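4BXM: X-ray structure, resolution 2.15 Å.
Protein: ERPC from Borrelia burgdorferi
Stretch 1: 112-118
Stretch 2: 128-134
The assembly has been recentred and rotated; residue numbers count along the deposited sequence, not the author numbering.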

ATOM      1  N   ASN A 112      11.701  -7.388   5.195  1.00 20.61           N
ATOM      2  CA  ASN A 112      10.964  -8.478   5.737  1.00 22.10           C
ATOM      3  C   ASN A 112       9.758  -8.097   6.585  1.00 20.31           C
ATOM      4  O   ASN A 112       9.405  -8.832   7.441  1.00 19.27           O
ATOM      5  CB  ASN A 112      11.930  -9.369   6.580  1.00 24.16           C
ATOM      6  CG  ASN A 112      13.155  -9.753   5.791  1.00 22.80           C
ATOM      7  OD1 ASN A 112      14.300  -9.532   6.223  1.00 28.37           O
ATOM      8  ND2 ASN A 112      12.939 -10.241   4.604  1.00 22.53           N
ATOM      9  N   LYS A 113       9.136  -6.955   6.383  1.00 21.28           N
ATOM     10  CA  LYS A 113       7.969  -6.580   7.267  1.00 19.60           C
ATOM     11  C   LYS A 113       6.702  -7.270   6.737  1.00 19.24           C
ATOM     12  O   LYS A 113       6.410  -7.251   5.532  1.00 21.62           O
ATOM     13  CB  LYS A 113       7.772  -5.125   7.272  1.00 23.09           C
ATOM     14  CG  LYS A 113       6.472  -4.606   7.863  1.00 25.87           C
ATOM     15  CD  LYS A 113       6.437  -3.096   7.672  1.00 27.65           C
ATOM     16  CE  LYS A 113       5.166  -2.462   8.227  1.00 25.23           C
ATOM     17  NZ  LYS A 113       5.010  -2.938   9.618  1.00 27.13           N
ATOM     18  N   GLU A 114       5.996  -7.895   7.622  1.00 19.33           N
ATOM     19  CA  GLU A 114       4.808  -8.643   7.379  1.00 24.23           C
ATOM     20  C   GLU A 114       3.675  -7.614   7.352  1.00 24.18           C
ATOM     21  O   GLU A 114       3.567  -6.789   8.227  1.00 24.41           O
ATOM     22  CB  GLU A 114       4.619  -9.659   8.538  1.00 28.05           C
ATOM     23  CG  GLU A 114       3.592 -10.811   8.298  1.00 37.10           C
ATOM     24  CD  GLU A 114       3.958 -11.777   7.128  1.00 45.93           C
ATOM     25  OE1 GLU A 114       5.181 -11.977   6.815  1.00 44.24           O
ATOM     26  OE2 GLU A 114       3.020 -12.352   6.475  1.00 55.72           O
ATOM     27  N   ILE A 115       2.843  -7.693   6.342  1.00 23.17           N
ATOM     28  CA  ILE A 115       1.615  -6.870   6.236  1.00 24.29           C
ATOM     29  C   ILE A 115       0.385  -7.730   6.503  1.00 21.86           C
ATOM     30  O   ILE A 115       0.183  -8.745   5.845  1.00 21.89           O
ATOM     31  CB  ILE A 115       1.506  -6.238   4.841  1.00 24.69           C
ATOM     32  CG1 ILE A 115       2.688  -5.340   4.542  1.00 22.02           C
ATOM     33  CG2 ILE A 115       0.252  -5.393   4.673  1.00 29.22           C
ATOM     34  CD1 ILE A 115       2.917  -4.257   5.530  1.00 27.39           C
ATOM     35  N   ILE A 116      -0.436  -7.309   7.466  1.00 21.17           N
ATOM     36  CA  ILE A 116      -1.663  -7.991   7.811  1.00 27.42           C
ATOM     37  C   ILE A 116      -2.851  -7.190   7.296  1.00 23.30           C
ATOM     38  O   ILE A 116      -2.952  -6.030   7.566  1.00 25.66           O
ATOM     39  CB  ILE A 116      -1.745  -8.282   9.319  1.00 31.10           C
ATOM     40  CG1 ILE A 116      -0.691  -9.387   9.635  1.00 34.46           C
ATOM     41  CG2 ILE A 116      -3.112  -8.839   9.659  1.00 32.90           C
ATOM     42  CD1 ILE A 116      -0.583  -9.696  11.114  1.00 40.17           C
ATOM     43  N   THR A 117      -3.701  -7.826   6.488  1.00 24.69           N
ATOM     44  CA  THR A 117      -4.848  -7.132   5.881  1.00 22.55           C
ATOM     45  C   THR A 117      -6.140  -7.676   6.467  1.00 23.71           C
ATOM     46  O   THR A 117      -6.189  -8.799   6.945  1.00 23.32           O
ATOM     47  CB  THR A 117      -4.929  -7.294   4.339  1.00 22.47           C
ATOM     48  OG1 THR A 117      -5.153  -8.630   4.017  1.00 20.32           O
ATOM     49  CG2 THR A 117      -3.623  -6.811   3.602  1.00 23.49           C
ATOM     50  N   LYS A 118      -7.158  -6.820   6.461  1.00 25.21           N
ATOM     51  CA  LYS A 118      -8.457  -7.073   7.048  1.00 27.89           C
ATOM     52  C   LYS A 118      -9.458  -6.401   6.071  1.00 28.90           C
ATOM     53  O   LYS A 118      -9.192  -5.324   5.559  1.00 27.38           O
ATOM     54  CB  LYS A 118      -8.640  -6.349   8.435  1.00 32.24           C
ATOM     55  CG  LYS A 118      -7.605  -6.623   9.539  1.00 32.92           C
ATOM     56  CD  LYS A 118      -7.943  -5.912  10.832  1.00 33.21           C
ATOM     57  CE  LYS A 118      -6.718  -5.731  11.721  1.00 38.18           C
ATOM     58  NZ  LYS A 118      -7.074  -5.435  13.142  1.00 40.43           N
TER
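Stretch 2 (128-134) ITFLGDK

Two antiparallel strands need not stay zipped along their whole length, and this pair from ErpC illustrates how backbone pairing can give way to side-chain contact. Residues 128-134 are extended throughout, the end of a strand that begins earlier in the chain. They run against strand 114-118 at 150° between N-to-C directions, with a closest axial approach of 4.7 Å.

Ile128 opens the contact. Its CA lies 3.4 Å from Lys118 O in a CA-H...O contact, and its CG2 comes within 3.9 Å of Thr117 CB. Thr129 then makes the firmest join, an antiparallel hydrogen-bonded pair with Lys118: Thr129 N donates to Lys118 O at 2.8 Å, and Lys118 N returns a bond to Thr129 O at 3.2 Å. The shorter bond is also the straighter, 163° at the hydrogen against 144°. Thr129 O additionally receives a CA-H...O contact from Thr117 CA at 3.4 Å. On the same face of the sheet, Thr129 OG1 lies 3.6 Å from Lys118 CB.

At Phe130, which adopts the p rotamer, the side chain turns to the other face of the sheet, shared with Thr117. Its CB sits 3.3 Å from Ile116 O, while the ring meets Ile115 obliquely, with CD2 3.8 Å from Ile115 CG2, an apolar contact between buried side chains. Beyond this point the backbones are no longer hydrogen-bonded to each other. Leu131 N stands 4.2 Å from Ile116 O, and Leu131 O is 3.9 Å from Ile115 CD1. Gly132 has no side chain to offer, but its carbonyl O accepts a weak hydrogen bond from Lys113 NZ at 3.3 Å, so a long side chain reaches where backbone does not. Asp133 N is 4.0 Å from Lys113 CE, although the two CA atoms are 8.9 Å apart. Lys134 makes no contact with the first stretch.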

ATOM      1  N   ILE A 128      -9.941  -2.722   2.091  1.00 28.43           N
ATOM      2  CA  ILE A 128      -8.867  -3.564   2.612  1.00 25.73           C
ATOM      3  C   ILE A 128      -8.133  -2.625   3.439  1.00 24.63           C
ATOM      4  O   ILE A 128      -7.885  -1.496   2.980  1.00 26.82           O
ATOM      5  CB  ILE A 128      -7.952  -4.108   1.506  1.00 25.69           C
ATOM      6  CG1 ILE A 128      -8.607  -5.307   0.803  1.00 26.84           C
ATOM      7  CG2 ILE A 128      -6.599  -4.586   2.041  1.00 24.17           C
ATOM      8  CD1 ILE A 128      -8.587  -6.609   1.584  1.00 26.68           C
ATOM      9  N   THR A 129      -7.860  -2.996   4.706  1.00 21.97           N
ATOM     10  CA  THR A 129      -7.093  -2.044   5.556  1.00 22.99           C
ATOM     11  C   THR A 129      -5.858  -2.698   6.006  1.00 21.67           C
ATOM     12  O   THR A 129      -5.861  -3.909   6.176  1.00 20.84           O
ATOM     13  CB  THR A 129      -7.782  -1.647   6.871  1.00 23.22           C
ATOM     14  OG1 THR A 129      -8.061  -2.877   7.562  1.00 25.07           O
ATOM     15  CG2 THR A 129      -9.068  -0.856   6.538  1.00 24.41           C
ATOM     16  N   PHE A 130      -4.836  -1.907   6.274  1.00 22.84           N
ATOM     17  CA  PHE A 130      -3.655  -2.535   6.875  1.00 25.27           C
ATOM     18  C   PHE A 130      -2.862  -1.519   7.622  1.00 25.28           C
ATOM     19  O   PHE A 130      -2.863  -0.307   7.304  1.00 24.07           O
ATOM     20  CB  PHE A 130      -2.749  -3.279   5.820  1.00 27.57           C
ATOM     21  CG  PHE A 130      -2.271  -2.407   4.672  1.00 26.58           C
ATOM     22  CD1 PHE A 130      -3.108  -2.145   3.586  1.00 29.80           C
ATOM     23  CD2 PHE A 130      -1.040  -1.812   4.683  1.00 28.38           C
ATOM     24  CE1 PHE A 130      -2.697  -1.360   2.520  1.00 26.47           C
ATOM     25  CE2 PHE A 130      -0.611  -0.994   3.607  1.00 27.18           C
ATOM     26  CZ  PHE A 130      -1.445  -0.762   2.530  1.00 28.80           C
ATOM     27  N   LEU A 131      -2.096  -2.009   8.594  1.00 22.99           N
ATOM     28  CA  LEU A 131      -1.141  -1.136   9.229  1.00 25.12           C
ATOM     29  C   LEU A 131       0.245  -1.046   8.503  1.00 25.50           C
ATOM     30  O   LEU A 131       0.775  -2.035   7.967  1.00 22.97           O
ATOM     31  CB  LEU A 131      -0.901  -1.639  10.667  1.00 27.25           C
ATOM     32  CG  LEU A 131      -2.009  -1.723  11.719  1.00 29.88           C
ATOM     33  CD1 LEU A 131      -1.443  -2.402  13.001  1.00 34.60           C
ATOM     34  CD2 LEU A 131      -2.623  -0.385  12.127  1.00 31.16           C
ATOM     35  N   GLY A 132       0.800   0.163   8.488  1.00 23.32           N
ATOM     36  CA  GLY A 132       2.143   0.397   8.093  1.00 23.52           C
ATOM     37  C   GLY A 132       3.085   0.417   9.278  1.00 20.74           C
ATOM     38  O   GLY A 132       2.983  -0.394  10.178  1.00 22.27           O
ATOM     39  N   ASP A 133       4.080   1.270   9.209  1.00 22.69           N
ATOM     40  CA  ASP A 133       5.112   1.336  10.230  1.00 25.20           C
ATOM     41  C   ASP A 133       4.717   2.404  11.274  1.00 29.24           C
ATOM     42  O   ASP A 133       3.755   3.198  11.037  1.00 24.41           O
ATOM     43  CB  ASP A 133       6.393   1.712   9.513  1.00 26.68           C
ATOM     44  CG  ASP A 133       7.607   1.623  10.352  1.00 24.76           C
ATOM     45  OD1 ASP A 133       7.570   0.950  11.366  1.00 24.88           O
ATOM     46  OD2 ASP A 133       8.578   2.294  10.015  1.00 26.33           O
ATOM     47  N   LYS A 134       5.506   2.502  12.366  1.00 32.09           N
ATOM     48  CA  LYS A 134       5.393   3.596  13.316  1.00 34.25           C
ATOM     49  C   LYS A 134       5.681   4.952  12.725  1.00 38.33           C
ATOM     50  O   LYS A 134       6.616   5.093  11.895  1.00 34.04           O
ATOM     51  CB  LYS A 134       6.429   3.432  14.438  1.00 46.23           C
ATOM     52  CG  LYS A 134       6.239   2.166  15.255  1.00 54.03           C
ATOM     53  CD  LYS A 134       7.553   1.728  15.870  1.00 64.05           C
ATOM     54  CE  LYS A 134       7.301   0.673  16.936  1.00 65.42           C
ATOM     55  NZ  LYS A 134       8.588   0.109  17.420  1.00 70.09           N
TER